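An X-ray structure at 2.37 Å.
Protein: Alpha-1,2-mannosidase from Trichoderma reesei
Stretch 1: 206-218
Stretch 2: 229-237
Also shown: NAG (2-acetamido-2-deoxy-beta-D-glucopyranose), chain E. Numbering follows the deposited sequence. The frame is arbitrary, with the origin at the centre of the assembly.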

ATOM      1  N   SER A 206       6.331   2.240 -19.770  1.00 11.93           N
ATOM      2  CA  SER A 206       6.342   3.196 -20.871  1.00 13.02           C
ATOM      3  C   SER A 206       4.996   3.352 -21.575  1.00 12.43           C
ATOM      4  O   SER A 206       4.628   4.453 -21.967  1.00 12.34           O
ATOM      5  N   TYR A 207       4.274   2.248 -21.737  1.00 13.61           N
ATOM      6  CA  TYR A 207       2.963   2.251 -22.395  1.00 13.03           C
ATOM      7  C   TYR A 207       1.919   3.049 -21.619  1.00 12.92           C
ATOM      8  O   TYR A 207       0.946   3.534 -22.195  1.00 12.93           O
ATOM      9  N   LEU A 208       2.138   3.183 -20.311  1.00 12.71           N
ATOM     10  CA  LEU A 208       1.230   3.914 -19.433  1.00 12.20           C
ATOM     11  C   LEU A 208       1.532   5.409 -19.376  1.00 13.61           C
ATOM     12  O   LEU A 208       0.666   6.204 -19.007  1.00 11.53           O
ATOM     13  N   LEU A 209       2.754   5.788 -19.747  1.00 13.64           N
ATOM     14  CA  LEU A 209       3.163   7.190 -19.711  1.00 15.49           C
ATOM     15  C   LEU A 209       2.717   7.980 -20.942  1.00 16.87           C
ATOM     16  O   LEU A 209       2.505   9.190 -20.866  1.00 17.41           O
ATOM     17  N   ASN A 210       2.594   7.300 -22.076  1.00 18.07           N
ATOM     18  CA  ASN A 210       2.129   7.930 -23.318  1.00 19.62           C
ATOM     19  C   ASN A 210       1.002   7.020 -23.807  1.00 18.97           C
ATOM     20  O   ASN A 210       1.150   6.268 -24.771  1.00 18.32           O
ATOM     21  N   PRO A 211      -0.145   7.075 -23.121  1.00 19.80           N
ATOM     22  CA  PRO A 211      -1.335   6.277 -23.416  1.00 19.67           C
ATOM     23  C   PRO A 211      -1.852   6.364 -24.837  1.00 20.10           C
ATOM     24  O   PRO A 211      -2.149   7.447 -25.342  1.00 21.52           O
ATOM     25  N   LYS A 212      -1.950   5.206 -25.481  1.00 21.02           N
ATOM     26  CA  LYS A 212      -2.459   5.122 -26.842  1.00 22.63           C
ATOM     27  C   LYS A 212      -3.651   4.177 -26.830  1.00 22.34           C
ATOM     28  O   LYS A 212      -3.641   3.158 -26.132  1.00 22.41           O
ATOM     29  N   GLY A 213      -4.680   4.536 -27.592  1.00 22.86           N
ATOM     30  CA  GLY A 213      -5.896   3.745 -27.656  1.00 22.24           C
ATOM     31  C   GLY A 213      -7.051   4.614 -27.187  1.00 24.18           C
ATOM     32  O   GLY A 213      -7.324   5.663 -27.771  1.00 27.10           O
ATOM     33  N   SER A 214      -7.731   4.201 -26.126  1.00 24.42           N
ATOM     34  CA  SER A 214      -8.843   4.987 -25.604  1.00 24.28           C
ATOM     35  C   SER A 214      -8.338   6.351 -25.138  1.00 23.78           C
ATOM     36  O   SER A 214      -7.262   6.453 -24.547  1.00 25.56           O
ATOM     37  N   PRO A 215      -9.104   7.424 -25.408  1.00 21.33           N
ATOM     38  CA  PRO A 215      -8.703   8.777 -24.996  1.00 18.61           C
ATOM     39  C   PRO A 215      -8.699   8.902 -23.477  1.00 18.58           C
ATOM     40  O   PRO A 215      -9.458   8.214 -22.790  1.00 19.29           O
ATOM     41  N   GLU A 216      -7.839   9.764 -22.949  1.00 16.62           N
ATOM     42  CA  GLU A 216      -7.770   9.951 -21.504  1.00 16.30           C
ATOM     43  C   GLU A 216      -9.026  10.671 -21.046  1.00 14.72           C
ATOM     44  O   GLU A 216      -9.468  11.608 -21.697  1.00 16.00           O
ATOM     45  N   ALA A 217      -9.605  10.232 -19.934  1.00 13.98           N
ATOM     46  CA  ALA A 217     -10.808  10.881 -19.425  1.00 13.73           C
ATOM     47  C   ALA A 217     -10.453  12.343 -19.243  1.00 14.50           C
ATOM     48  O   ALA A 217     -11.222  13.239 -19.591  1.00 15.79           O
ATOM     49  N   TRP A 218      -9.266  12.559 -18.688  1.00 13.54           N
ATOM     50  CA  TRP A 218      -8.727  13.887 -18.438  1.00 12.63           C
ATOM     51  C   TRP A 218      -7.218  13.735 -18.513  1.00 10.34           C
ATOM     52  O   TRP A 218      -6.692  12.645 -18.326  1.00  9.79           O
ATOM     53  N   SER A 229      -0.571  -7.689 -25.805  1.00 19.81           N
ATOM     54  CA  SER A 229      -0.070  -7.891 -27.160  1.00 21.16           C
ATOM     55  C   SER A 229       0.441  -6.606 -27.815  1.00 21.24           C
ATOM     56  O   SER A 229       1.422  -6.646 -28.550  1.00 20.46           O
ATOM     57  N   ASN A 230      -0.208  -5.470 -27.563  1.00 22.29           N
ATOM     58  CA  ASN A 230       0.251  -4.217 -28.177  1.00 24.43           C
ATOM     59  C   ASN A 230       0.321  -3.008 -27.244  1.00 22.40           C
ATOM     60  O   ASN A 230       0.567  -1.884 -27.692  1.00 21.34           O
ATOM     61  N   GLY A 231       0.100  -3.244 -25.955  1.00 19.94           N
ATOM     62  CA  GLY A 231       0.162  -2.181 -24.969  1.00 17.70           C
ATOM     63  C   GLY A 231      -0.761  -0.994 -25.172  1.00 17.50           C
ATOM     64  O   GLY A 231      -0.436   0.115 -24.765  1.00 17.37           O
ATOM     65  N   THR A 232      -1.914  -1.206 -25.788  1.00 17.54           N
ATOM     66  CA  THR A 232      -2.838  -0.098 -26.005  1.00 17.43           C
ATOM     67  C   THR A 232      -3.992  -0.153 -25.016  1.00 16.21           C
ATOM     68  O   THR A 232      -4.371  -1.227 -24.560  1.00 16.69           O
ATOM     69  N   PHE A 233      -4.542   1.005 -24.669  1.00 17.19           N
ATOM     70  CA  PHE A 233      -5.666   1.041 -23.735  1.00 17.67           C
ATOM     71  C   PHE A 233      -6.962   0.737 -24.462  1.00 19.81           C
ATOM     72  O   PHE A 233      -7.106   1.029 -25.649  1.00 18.15           O
ATOM     73  N   GLN A 234      -7.911   0.162 -23.734  1.00 23.94           N
ATOM     74  CA  GLN A 234      -9.204  -0.201 -24.300  1.00 28.16           C
ATOM     75  C   GLN A 234     -10.383   0.432 -23.560  1.00 29.35           C
ATOM     76  O   GLN A 234     -11.545   0.140 -23.867  1.00 29.92           O
ATOM     77  N   ASP A 235     -10.082   1.282 -22.580  1.00 28.25           N
ATOM     78  CA  ASP A 235     -11.124   1.949 -21.804  1.00 26.12           C
ATOM     79  C   ASP A 235     -10.632   3.294 -21.266  1.00 24.59           C
ATOM     80  O   ASP A 235      -9.433   3.582 -21.289  1.00 23.94           O
ATOM     81  N   SER A 236     -11.565   4.109 -20.786  1.00 20.87           N
ATOM     82  CA  SER A 236     -11.233   5.410 -20.235  1.00 18.79           C
ATOM     83  C   SER A 236     -11.753   5.534 -18.802  1.00 17.92           C
ATOM     84  O   SER A 236     -12.164   6.612 -18.376  1.00 19.10           O
ATOM     85  N   SER A 237     -11.733   4.429 -18.061  1.00 15.66           N
ATOM     86  CA  SER A 237     -12.207   4.440 -16.684  1.00 14.73           C
ATOM     87  C   SER A 237     -11.052   4.282 -15.700  1.00 14.24           C
ATOM     88  O   SER A 237      -9.987   3.783 -16.054  1.00 13.89           O
TER

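The shortest direct hydrogen bond between the stretches is made by a side chain: S236, chi1 in the m well and CB directed toward the first stretch, donates from OG to P215 O at 2.7 Å. Backbone bonds carry the next stage, F233 N to K212 O at 2.8 Å and S214 N to F233 O at 3.3 Å. Water 1 bridges the two stretches, donating to Y207 O (2.6 Å) and G231 O (2.9 Å) and accepting from K212 N (2.9 Å).

The two backbone bonds hold F233, the residue most covered by the opposing stretch, at its own N and O. Its CB points toward that stretch, and chi1 m sets CE1 3.6 Å from P211 CB and CZ 4.3 Å from L208 CG, while Y207 O meets the ring edge. Y207, also m and pointing in, lays CD1 3.5 Å from G231 O; a CB on G231 would strike that same CD1, and its positive phi favours glycine too. G213 likewise leaves no room, since a CB there would collide with F233 O.

S214 (m) packs CB 3.5 Å from S236 OG, and A217 CB lies 3.8 Å from S236 O. The CB of N230 points away from the first stretch, and its ND2 is bonded covalently to NAG C1 at 1.5 Å, while OD1 accepts from T232 OG1 (2.7 Å) and T232 N (3.1 Å), so the glycosylated side chain is also tied to T232.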

ATOM      1  CB  SER A 206       7.423   2.805 -21.899  1.00 12.97           C
ATOM      2  OG  SER A 206       7.029   1.681 -22.666  1.00 12.61           O
ATOM      3  CB  TYR A 207       2.479   0.813 -22.576  1.00 12.78           C
ATOM      4  CG  TYR A 207       3.304   0.020 -23.560  1.00 13.80           C
ATOM      5  CD1 TYR A 207       3.052   0.100 -24.931  1.00 13.96           C
ATOM      6  CD2 TYR A 207       4.343  -0.800 -23.128  1.00 13.54           C
ATOM      7  CE1 TYR A 207       3.815  -0.620 -25.849  1.00 13.27           C
ATOM      8  CE2 TYR A 207       5.116  -1.525 -24.043  1.00 13.43           C
ATOM      9  CZ  TYR A 207       4.842  -1.432 -25.398  1.00 13.00           C
ATOM     10  OH  TYR A 207       5.576  -2.174 -26.298  1.00 13.09           O
ATOM     11  CB  LEU A 208       1.299   3.345 -18.015  1.00 12.91           C
ATOM     12  CG  LEU A 208       0.626   1.999 -17.733  1.00 14.59           C
ATOM     13  CD1 LEU A 208       1.170   0.935 -18.671  1.00 13.61           C
ATOM     14  CD2 LEU A 208       0.870   1.606 -16.268  1.00 12.01           C
ATOM     15  CB  LEU A 209       4.679   7.285 -19.529  1.00 12.78           C
ATOM     16  CG  LEU A 209       5.212   6.530 -18.301  1.00 14.37           C
ATOM     17  CD1 LEU A 209       6.719   6.753 -18.188  1.00 13.37           C
ATOM     18  CD2 LEU A 209       4.487   6.993 -17.022  1.00  9.65           C
ATOM     19  CB  ASN A 210       3.245   7.994 -24.365  1.00 19.95           C
ATOM     20  CG  ASN A 210       2.857   8.827 -25.584  1.00 23.69           C
ATOM     21  OD1 ASN A 210       1.711   9.271 -25.719  1.00 24.45           O
ATOM     22  ND2 ASN A 210       3.815   9.038 -26.481  1.00 26.99           N
ATOM     23  CB  PRO A 211      -2.346   6.786 -22.392  1.00 20.27           C
ATOM     24  CG  PRO A 211      -1.946   8.213 -22.211  1.00 19.14           C
ATOM     25  CD  PRO A 211      -0.447   8.110 -22.117  1.00 18.17           C
ATOM     26  CB  LYS A 212      -1.371   4.624 -27.793  1.00 24.81           C
ATOM     27  CG  LYS A 212      -0.148   5.535 -27.837  1.00 28.91           C
ATOM     28  CD  LYS A 212       0.847   5.090 -28.892  1.00 32.83           C
ATOM     29  CE  LYS A 212       2.082   5.977 -28.891  1.00 33.87           C
ATOM     30  NZ  LYS A 212       1.718   7.405 -29.095  1.00 35.47           N
ATOM     31  CB  SER A 214      -9.500   4.255 -24.437  1.00 24.65           C
ATOM     32  OG  SER A 214      -9.960   2.979 -24.847  1.00 29.61           O
ATOM     33  CB  PRO A 215      -9.766   9.659 -25.641  1.00 18.16           C
ATOM     34  CG  PRO A 215     -10.982   8.792 -25.574  1.00 21.00           C
ATOM     35  CD  PRO A 215     -10.447   7.436 -26.015  1.00 19.82           C
ATOM     36  CB  GLU A 216      -6.545  10.782 -21.138  1.00 14.69           C
ATOM     37  CG  GLU A 216      -5.259  10.208 -21.676  1.00 16.29           C
ATOM     38  CD  GLU A 216      -4.086  11.134 -21.476  1.00 14.54           C
ATOM     39  OE1 GLU A 216      -3.564  11.217 -20.348  1.00 11.57           O
ATOM     40  OE2 GLU A 216      -3.695  11.790 -22.459  1.00 18.01           O
ATOM     41  CB  ALA A 217     -11.214  10.273 -18.103  1.00 12.51           C
ATOM     42  CB  TRP A 218      -9.143  14.392 -17.050  1.00 12.73           C
ATOM     43  CG  TRP A 218     -10.510  15.016 -17.016  1.00 12.36           C
ATOM     44  CD1 TRP A 218     -10.888  16.201 -17.585  1.00 13.00           C
ATOM     45  CD2 TRP A 218     -11.686  14.475 -16.401  1.00 12.12           C
ATOM     46  NE1 TRP A 218     -12.226  16.429 -17.365  1.00 10.15           N
ATOM     47  CE2 TRP A 218     -12.741  15.386 -16.642  1.00 10.67           C
ATOM     48  CE3 TRP A 218     -11.952  13.305 -15.671  1.00 12.81           C
ATOM     49  CZ2 TRP A 218     -14.041  15.166 -16.178  1.00  9.33           C
ATOM     50  CZ3 TRP A 218     -13.246  13.086 -15.210  1.00 10.16           C
ATOM     51  CH2 TRP A 218     -14.273  14.014 -15.467  1.00  9.77           C
ATOM     52  CB  SER A 229      -1.151  -8.530 -28.051  1.00 22.07           C
ATOM     53  OG  SER A 229      -2.275  -7.682 -28.223  1.00 24.86           O
ATOM     54  CB  ASN A 230      -0.613  -3.868 -29.392  1.00 29.22           C
ATOM     55  CG  ASN A 230      -2.085  -3.841 -29.071  1.00 34.73           C
ATOM     56  OD1 ASN A 230      -2.501  -3.282 -28.056  1.00 36.30           O
ATOM     57  ND2 ASN A 230      -2.884  -4.440 -29.947  1.00 40.71           N
ATOM     58  CB  THR A 232      -3.414  -0.125 -27.435  1.00 18.41           C
ATOM     59  OG1 THR A 232      -4.238  -1.285 -27.594  1.00 17.14           O
ATOM     60  CG2 THR A 232      -2.284  -0.164 -28.461  1.00 16.22           C
ATOM     61  CB  PHE A 233      -5.782   2.408 -23.058  1.00 14.93           C
ATOM     62  CG  PHE A 233      -4.675   2.703 -22.091  1.00 12.95           C
ATOM     63  CD1 PHE A 233      -3.384   2.948 -22.545  1.00 10.46           C
ATOM     64  CD2 PHE A 233      -4.923   2.733 -20.723  1.00 10.57           C
ATOM     65  CE1 PHE A 233      -2.354   3.219 -21.654  1.00 12.38           C
ATOM     66  CE2 PHE A 233      -3.898   3.004 -19.819  1.00 14.06           C
ATOM     67  CZ  PHE A 233      -2.609   3.248 -20.285  1.00 11.23           C
ATOM     68  CB  GLN A 234      -9.357  -1.710 -24.258  1.00 31.96           C
ATOM     69  CG  GLN A 234      -8.994  -2.270 -22.912  1.00 35.51           C
ATOM     70  CD  GLN A 234      -9.555  -3.639 -22.711  1.00 38.61           C
ATOM     71  OE1 GLN A 234      -9.299  -4.552 -23.503  1.00 41.63           O
ATOM     72  NE2 GLN A 234     -10.337  -3.804 -21.647  1.00 40.55           N
ATOM     73  CB  ASP A 235     -11.557   1.055 -20.643  1.00 25.97           C
ATOM     74  CG  ASP A 235     -10.445   0.840 -19.630  1.00 26.86           C
ATOM     75  OD1 ASP A 235     -10.152   1.777 -18.861  1.00 24.51           O
ATOM     76  OD2 ASP A 235      -9.858  -0.266 -19.617  1.00 29.66           O
ATOM     77  CB  SER A 236     -11.841   6.515 -21.103  1.00 19.62           C
ATOM     78  OG  SER A 236     -11.387   6.413 -22.443  1.00 21.52           O
ATOM     79  CB  SER A 237     -13.219   3.315 -16.459  1.00 12.92           C
ATOM     80  OG  SER A 237     -12.576   2.054 -16.465  1.00 18.43           O
TER
HETATM   81  C1  NAG E 600      -4.301  -4.569 -29.666  1.00 45.54           C
HETATM   82  C2  NAG E 600      -5.128  -4.304 -30.930  1.00 48.46           C
HETATM   83  C3  NAG E 600      -6.620  -4.470 -30.610  1.00 50.16           C
HETATM   84  C4  NAG E 600      -6.901  -5.809 -29.919  1.00 50.51           C
HETATM   85  C5  NAG E 600      -5.968  -5.981 -28.714  1.00 49.53           C
HETATM   86  C6  NAG E 600      -6.121  -7.330 -28.048  1.00 49.53           C
HETATM   87  C7  NAG E 600      -4.262  -2.712 -32.526  1.00 51.55           C
HETATM   88  C8  NAG E 600      -4.921  -1.730 -33.481  1.00 52.32           C
HETATM   89  N2  NAG E 600      -4.883  -2.944 -31.374  1.00 50.42           N
HETATM   90  O3  NAG E 600      -7.379  -4.377 -31.809  1.00 51.27           O
HETATM   91  O4  NAG E 600      -8.254  -5.849 -29.477  1.00 50.81           O
HETATM   92  O5  NAG E 600      -4.596  -5.865 -29.133  1.00 46.70           O
HETATM   93  O6  NAG E 600      -5.733  -7.278 -26.684  1.00 49.67           O
HETATM   94  O7  NAG E 600      -3.202  -3.255 -32.836  1.00 52.75           O
HETATM   95  O   HOH W   1      -0.307   3.005 -24.409  1.00  6.59           O
HETATM   96  O   HOH W   2      -7.983   6.019 -21.693  1.00 24.41           O